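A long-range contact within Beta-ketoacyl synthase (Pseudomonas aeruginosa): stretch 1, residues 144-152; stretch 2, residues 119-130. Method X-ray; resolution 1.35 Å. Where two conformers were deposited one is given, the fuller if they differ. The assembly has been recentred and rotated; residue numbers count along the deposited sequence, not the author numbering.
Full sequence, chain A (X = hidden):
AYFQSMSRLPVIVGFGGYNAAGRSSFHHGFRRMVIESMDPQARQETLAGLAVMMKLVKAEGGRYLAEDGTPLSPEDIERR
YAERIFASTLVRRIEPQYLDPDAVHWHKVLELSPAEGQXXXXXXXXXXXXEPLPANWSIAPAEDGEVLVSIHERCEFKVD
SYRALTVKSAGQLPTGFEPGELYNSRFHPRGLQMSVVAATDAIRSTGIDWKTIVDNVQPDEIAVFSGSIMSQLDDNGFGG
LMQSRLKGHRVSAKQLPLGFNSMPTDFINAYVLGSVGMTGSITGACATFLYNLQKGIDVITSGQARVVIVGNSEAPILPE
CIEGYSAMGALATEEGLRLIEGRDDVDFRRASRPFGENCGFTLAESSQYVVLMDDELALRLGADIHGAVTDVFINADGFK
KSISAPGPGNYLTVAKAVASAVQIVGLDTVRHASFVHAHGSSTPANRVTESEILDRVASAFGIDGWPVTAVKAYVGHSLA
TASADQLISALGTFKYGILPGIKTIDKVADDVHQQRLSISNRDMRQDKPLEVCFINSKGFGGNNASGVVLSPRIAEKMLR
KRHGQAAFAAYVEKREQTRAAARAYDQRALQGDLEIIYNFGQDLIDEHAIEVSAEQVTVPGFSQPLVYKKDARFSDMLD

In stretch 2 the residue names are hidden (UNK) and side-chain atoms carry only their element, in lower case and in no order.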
ATOM      1  N   ASP A 144     -47.488   8.141 -23.434  1.00 46.53           N
ATOM      2  CA  ASP A 144     -47.035   7.864 -22.071  1.00 46.97           C
ATOM      3  C   ASP A 144     -45.599   8.303 -21.816  1.00 45.59           C
ATOM      4  O   ASP A 144     -44.826   7.587 -21.183  1.00 46.06           O
ATOM      5  CB  ASP A 144     -47.203   6.376 -21.736  1.00 48.91           C
ATOM      6  CG  ASP A 144     -48.651   5.993 -21.482  1.00 50.66           C
ATOM      7  OD1 ASP A 144     -49.325   6.706 -20.708  1.00 51.17           O
ATOM      8  OD2 ASP A 144     -49.118   4.982 -22.060  1.00 51.73           O
ATOM      9  N   GLY A 145     -45.249   9.480 -22.322  1.00 43.83           N
ATOM     10  CA  GLY A 145     -43.957  10.075 -22.040  1.00 41.87           C
ATOM     11  C   GLY A 145     -42.798   9.437 -22.785  1.00 39.82           C
ATOM     12  O   GLY A 145     -41.663   9.922 -22.706  1.00 39.95           O
ATOM     13  N   GLU A 146     -43.068   8.355 -23.509  1.00 37.58           N
ATOM     14  CA  GLU A 146     -42.011   7.646 -24.224  1.00 35.92           C
ATOM     15  C   GLU A 146     -41.823   8.227 -25.615  1.00 32.44           C
ATOM     16  O   GLU A 146     -42.620   9.050 -26.067  1.00 32.32           O
ATOM     17  CB  GLU A 146     -42.322   6.157 -24.307  1.00 38.40           C
ATOM     18  CG  GLU A 146     -42.613   5.539 -22.959  1.00 40.93           C
ATOM     19  CD  GLU A 146     -41.979   4.178 -22.792  1.00 43.39           C
ATOM     20  OE1 GLU A 146     -42.405   3.235 -23.493  1.00 44.01           O
ATOM     21  OE2 GLU A 146     -41.055   4.056 -21.956  1.00 44.75           O
ATOM     22  N   VAL A 147     -40.750   7.807 -26.280  1.00 29.22           N
ATOM     23  CA  VAL A 147     -40.476   8.229 -27.649  1.00 27.17           C
ATOM     24  C   VAL A 147     -40.233   7.017 -28.535  1.00 24.97           C
ATOM     25  O   VAL A 147     -39.855   5.948 -28.057  1.00 24.12           O
ATOM     26  CB  VAL A 147     -39.246   9.171 -27.747  1.00 27.62           C
ATOM     27  CG1 VAL A 147     -39.539  10.510 -27.076  1.00 27.92           C
ATOM     28  CG2 VAL A 147     -37.996   8.517 -27.155  1.00 27.20           C
ATOM     29  N   LEU A 148     -40.449   7.211 -29.829  1.00 23.05           N
ATOM     30  CA  LEU A 148     -40.240   6.168 -30.826  1.00 22.17           C
ATOM     31  C   LEU A 148     -38.896   6.394 -31.506  1.00 20.06           C
ATOM     32  O   LEU A 148     -38.676   7.414 -32.138  1.00 20.64           O
ATOM     33  CB  LEU A 148     -41.370   6.190 -31.850  1.00 23.88           C
ATOM     34  CG  LEU A 148     -41.328   5.086 -32.905  1.00 25.29           C
ATOM     35  CD1 LEU A 148     -41.431   3.693 -32.279  1.00 25.37           C
ATOM     36  CD2 LEU A 148     -42.444   5.302 -33.938  1.00 26.46           C
ATOM     37  N   VAL A 149     -37.989   5.443 -31.353  1.00 18.28           N
ATOM     38  CA  VAL A 149     -36.632   5.581 -31.858  1.00 16.72           C
ATOM     39  C   VAL A 149     -36.396   4.638 -33.022  1.00 16.06           C
ATOM     40  O   VAL A 149     -36.815   3.487 -32.978  1.00 15.92           O
ATOM     41  CB  VAL A 149     -35.624   5.220 -30.757  1.00 15.86           C
ATOM     42  CG1 VAL A 149     -34.205   5.441 -31.235  1.00 17.23           C
ATOM     43  CG2 VAL A 149     -35.913   6.045 -29.513  1.00 16.97           C
ATOM     44  N   SER A 150     -35.728   5.123 -34.058  1.00 15.50           N
ATOM     45  CA  SER A 150     -35.272   4.262 -35.146  1.00 15.82           C
ATOM     46  C   SER A 150     -33.826   4.535 -35.457  1.00 16.48           C
ATOM     47  O   SER A 150     -33.363   5.667 -35.400  1.00 17.72           O
ATOM     48  CB  SER A 150     -36.106   4.437 -36.416  1.00 18.52           C
ATOM     49  OG  SER A 150     -37.432   4.057 -36.167  1.00 20.83           O
ATOM     50  N   ILE A 151     -33.119   3.462 -35.772  1.00 17.30           N
ATOM     51  CA  ILE A 151     -31.688   3.484 -36.008  1.00 20.15           C
ATOM     52  C   ILE A 151     -31.450   3.139 -37.472  1.00 24.26           C
ATOM     53  O   ILE A 151     -32.078   2.224 -38.008  1.00 25.75           O
ATOM     54  CB  ILE A 151     -30.981   2.472 -35.079  1.00 20.39           C
ATOM     55  CG1 ILE A 151     -31.107   2.934 -33.623  1.00 19.21           C
ATOM     56  CG2 ILE A 151     -29.528   2.306 -35.479  1.00 21.88           C
ATOM     57  CD1 ILE A 151     -30.595   1.931 -32.591  1.00 19.66           C
ATOM     58  N   HIS A 152     -30.538   3.868 -38.104  1.00 26.34           N
ATOM     59  CA  HIS A 152     -30.316   3.750 -39.553  1.00 28.87           C
ATOM     60  C   HIS A 152     -28.894   3.355 -39.922  1.00 33.71           C
ATOM     61  O   HIS A 152     -28.610   3.047 -41.091  1.00 36.50           O
ATOM     62  CB  HIS A 152     -30.641   5.075 -40.222  1.00 25.46           C
ATOM     63  CG  HIS A 152     -31.968   5.617 -39.816  1.00 20.73           C
ATOM     64  ND1 HIS A 152     -33.143   5.107 -40.314  1.00 18.47           N
ATOM     65  CD2 HIS A 152     -32.319   6.544 -38.898  1.00 19.51           C
ATOM     66  CE1 HIS A 152     -34.161   5.735 -39.756  1.00 18.15           C
ATOM     67  NE2 HIS A 152     -33.688   6.616 -38.896  1.00 18.59           N
ATOM     68  N   UNK A 119     -37.062  -2.607 -40.433  1.00 34.58           N
ATOM     69  CA  UNK A 119     -36.770  -1.434 -39.600  1.00 32.13           C
ATOM     70  C   UNK A 119     -36.193  -1.849 -38.245  1.00 30.50           C
ATOM     71  O   UNK A 119     -36.537  -2.916 -37.716  1.00 30.90           O
ATOM     72  c   UNK A 119     -38.025  -0.583 -39.406  1.00 31.97           C
ATOM     73  N   UNK A 120     -35.302  -1.020 -37.700  1.00 27.72           N
ATOM     74  CA  UNK A 120     -34.795  -1.190 -36.340  1.00 25.62           C
ATOM     75  C   UNK A 120     -35.340  -0.056 -35.483  1.00 21.90           C
ATOM     76  O   UNK A 120     -34.821   1.074 -35.472  1.00 20.26           O
ATOM     77  c   UNK A 120     -33.295  -2.174 -33.954  1.00 29.97           C
ATOM     78  c   UNK A 120     -31.149  -1.561 -35.065  1.00 30.48           C
ATOM     79  c   UNK A 120     -32.623  -1.212 -34.921  1.00 29.25           C
ATOM     80  c   UNK A 120     -33.273  -1.204 -36.311  1.00 27.02           C
ATOM     81  N   UNK A 121     -36.390  -0.385 -34.755  1.00 20.38           N
ATOM     82  CA  UNK A 121     -37.229   0.600 -34.134  1.00 20.00           C
ATOM     83  C   UNK A 121     -37.678   0.076 -32.794  1.00 19.52           C
ATOM     84  O   UNK A 121     -37.938  -1.119 -32.637  1.00 19.79           O
ATOM     85  c   UNK A 121     -39.294   1.967 -34.508  1.00 24.76           C
ATOM     86  o   UNK A 121     -37.972   1.162 -36.334  1.00 24.80           O
ATOM     87  c   UNK A 121     -38.439   0.842 -35.024  1.00 23.50           C
ATOM     88  N   UNK A 122     -37.770   0.972 -31.823  1.00 18.40           N
ATOM     89  CA  UNK A 122     -38.219   0.596 -30.496  1.00 18.39           C
ATOM     90  C   UNK A 122     -38.750   1.816 -29.780  1.00 19.56           C
ATOM     91  O   UNK A 122     -38.461   2.955 -30.173  1.00 19.20           O
ATOM     92  c   UNK A 122     -34.810   0.634 -30.522  1.00 19.10           C
ATOM     93  c   UNK A 122     -33.556   2.359 -29.452  1.00 18.24           C
ATOM     94  c   UNK A 122     -37.086  -0.052 -29.703  1.00 17.88           C
ATOM     95  c   UNK A 122     -35.714   1.753 -28.620  1.00 17.95           C
ATOM     96  c   UNK A 122     -34.576   2.532 -28.534  1.00 18.22           C
ATOM     97  c   UNK A 122     -35.848   0.796 -29.613  1.00 17.40           C
ATOM     98  c   UNK A 122     -33.683   1.413 -30.447  1.00 19.10           C
ATOM     99  N   UNK A 123     -39.550   1.582 -28.750  1.00 21.57           N
ATOM    100  CA  UNK A 123     -39.958   2.674 -27.883  1.00 23.71           C
ATOM    101  C   UNK A 123     -39.091   2.664 -26.647  1.00 22.13           C
ATOM    102  O   UNK A 123     -38.622   1.613 -26.196  1.00 21.69           O
ATOM    103  c   UNK A 123     -43.252   1.269 -26.505  1.00 34.29           C
ATOM    104  c   UNK A 123     -41.756   1.504 -26.515  1.00 31.36           C
ATOM    105  n   UNK A 123     -45.191   0.420 -25.265  1.00 36.88           N
ATOM    106  c   UNK A 123     -43.703   0.510 -25.276  1.00 35.66           C
ATOM    107  c   UNK A 123     -41.429   2.577 -27.505  1.00 27.24           C
ATOM    108  N   UNK A 124     -38.876   3.855 -26.111  1.00 20.82           N
ATOM    109  CA  UNK A 124     -38.000   4.012 -24.971  1.00 20.76           C
ATOM    110  C   UNK A 124     -38.356   5.249 -24.187  1.00 20.72           C
ATOM    111  O   UNK A 124     -38.967   6.170 -24.702  1.00 21.45           O
ATOM    112  c   UNK A 124     -36.578   4.108 -25.431  1.00 21.36           C
ATOM    113  N   UNK A 125     -37.951   5.257 -22.923  0.51 21.08           N
ATOM    114  CA  UNK A 125     -38.011   6.443 -22.092  0.51 21.34           C
ATOM    115  C   UNK A 125     -36.899   7.387 -22.546  0.51 20.77           C
ATOM    116  O   UNK A 125     -35.738   6.983 -22.610  0.51 20.67           O
ATOM    117  o   UNK A 125     -38.647   4.992 -20.252  0.51 24.42           O
ATOM    118  c   UNK A 125     -37.803   6.065 -20.625  0.51 22.86           C
ATOM    119  N   UNK A 126     -37.242   8.643 -22.875  1.00 20.98           N
ATOM    120  CA  UNK A 126     -36.192   9.546 -23.345  1.00 21.52           C
ATOM    121  C   UNK A 126     -35.057   9.754 -22.338  1.00 20.95           C
ATOM    122  O   UNK A 126     -33.929  10.035 -22.756  1.00 20.80           O
ATOM    123  c   UNK A 126     -38.575   9.265 -22.951  1.00 22.45           C
ATOM    124  c   UNK A 126     -38.262  10.713 -23.019  1.00 23.14           C
ATOM    125  c   UNK A 126     -36.947  10.852 -23.646  1.00 22.99           C
ATOM    126  N   UNK A 127     -35.326   9.606 -21.044  1.00 20.38           N
ATOM    127  CA  UNK A 127     -34.265   9.759 -20.050  1.00 21.39           C
ATOM    128  C   UNK A 127     -33.221   8.643 -20.109  1.00 17.99           C
ATOM    129  O   UNK A 127     -32.148   8.773 -19.538  1.00 18.46           O
ATOM    130  c   UNK A 127     -34.119  12.348 -18.380  1.00 34.40           C
ATOM    131  n   UNK A 127     -31.618  12.749 -18.434  1.00 37.73           N
ATOM    132  c   UNK A 127     -34.835   9.855 -18.628  1.00 26.16           C
ATOM    133  c   UNK A 127     -32.738  11.941 -17.839  1.00 36.68           C
ATOM    134  c   UNK A 127     -35.221  11.281 -18.168  1.00 30.73           C
ATOM    135  N   UNK A 128     -33.537   7.538 -20.776  1.00 16.92           N
ATOM    136  CA  UNK A 128     -32.592   6.425 -20.879  1.00 15.58           C
ATOM    137  C   UNK A 128     -31.811   6.435 -22.185  1.00 14.13           C
ATOM    138  O   UNK A 128     -30.973   5.577 -22.409  1.00 14.96           O
ATOM    139  n   UNK A 128     -34.449   2.987 -17.899  1.00 24.65           N
ATOM    140  c   UNK A 128     -34.432   3.428 -19.157  1.00 21.31           C
ATOM    141  c   UNK A 128     -33.937   4.848 -19.358  1.00 19.01           C
ATOM    142  o   UNK A 128     -34.779   2.726 -20.115  1.00 21.15           O
ATOM    143  c   UNK A 128     -33.321   5.085 -20.738  1.00 17.45           C
ATOM    144  N   UNK A 129     -32.100   7.392 -23.065  1.00 13.59           N
ATOM    145  CA  UNK A 129     -31.399   7.474 -24.332  1.00 13.38           C
ATOM    146  C   UNK A 129     -30.045   8.157 -24.141  1.00 12.49           C
ATOM    147  O   UNK A 129     -29.889   8.976 -23.230  1.00 13.75           O
ATOM    148  c   UNK A 129     -33.552   7.584 -25.714  1.00 16.06           C
ATOM    149  c   UNK A 129     -34.334   8.391 -26.704  1.00 17.51           C
ATOM    150  c   UNK A 129     -33.345   6.168 -26.272  1.00 16.39           C
ATOM    151  c   UNK A 129     -32.229   8.268 -25.345  1.00 15.08           C
ATOM    152  N   UNK A 130     -29.067   7.832 -25.007  1.00 12.12           N
ATOM    153  CA  UNK A 130     -27.772   8.517 -24.915  1.00 12.41           C
ATOM    154  C   UNK A 130     -27.882  10.030 -24.986  1.00 12.76           C
ATOM    155  O   UNK A 130     -28.787  10.574 -25.645  1.00 13.23           O
ATOM    156  c   UNK A 130     -29.118   6.930 -26.174  1.00 13.32           C
ATOM    157  c   UNK A 130     -27.000   8.004 -26.138  1.00 13.37           C
ATOM    158  c   UNK A 130     -27.660   6.718 -26.505  1.00 14.10           C
TER

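Position 119 carries one side-chain carbon, its CB 5.7 Å from Ser150 OG, and is Ala119. Position 120 has four carbons forked at the second, a leucine: Leu120. Its backbone O accepts from Ile151 N at 2.9 Å, and its CD2 lies 4.0 Å from Ile151 CB.

At position 121, one carbon carries an oxygen and a carbon, the pattern of Thr121. Its OG1 is hydrogen-bonded to Ser150 OG at 2.9 Å, with either hydroxyl a possible donor, while CG2 packs 3.5 Å from Leu148 CD1.

Position 122 shows one carbon and then a six-carbon ring without a hydroxyl oxygen, hence Phe122. Val149 CB sits over one ring face, 4.0 Å from the centroid and 24° off the normal, a CH-pi contact; Ile151 CD1 meets the edge, 3.8 Å from Phe122 CE2. The backbone pairs twice with Val149: Phe122 N to Val149 O, 2.9 Å, and Val149 N to Phe122 O, 2.8 Å.

Four carbons in a row ending in nitrogen identify position 123 as Lys123. Glu146 OE1 is 4.3 Å from Lys123 NZ, too far for a salt bridge, so the opposite charges are merely near each other.

Position 124 has a single carbon: Ala124. Its backbone N donates to Val147 O (3.0 Å) and its O accepts from Val147 N (2.9 Å, 170° at hydrogen).

One carbon followed by one oxygen makes position 125 Ser125, whose OG donates to Glu146 OE2 at 3.1 Å. At position 126, three carbons close a ring onto the backbone N, as in Pro126; its CD is 3.2 Å from Gly145 O, and its CG is 4.3 Å from Val147 CG1.

Positions 127 and 128 do not contact stretch 1. The first has four carbons in a row ending in nitrogen, Lys127; the second has three carbons, the last carrying oxygen and nitrogen, Gln128. Position 129, four carbons forked at the second and pointing toward stretch 1, is Leu129: its CD1 reaches Val147 CG2 at 3.7 Å and Val149 CG2 at 4.0 Å. Position 130, another three-carbon ring closed onto N, is Pro130, beyond contact.

The contact is an antiparallel strand pair, with axes at 154° and 4.7 Å apart at closest approach. Paired backbone bonds at Val147–Ala124 and Val149–Phe122 fix the register. Alternation then sorts the side chains: Val147, Val149 and Ile151 share a face with Leu120, Phe122 and Ala124, where apolar packing dominates, whereas the Ser150–Thr121 hydroxyl bond lies on the other. Together the stretches bury 720 Å².

Stretch 2, residues 119-130: ALTFKASPKQLP
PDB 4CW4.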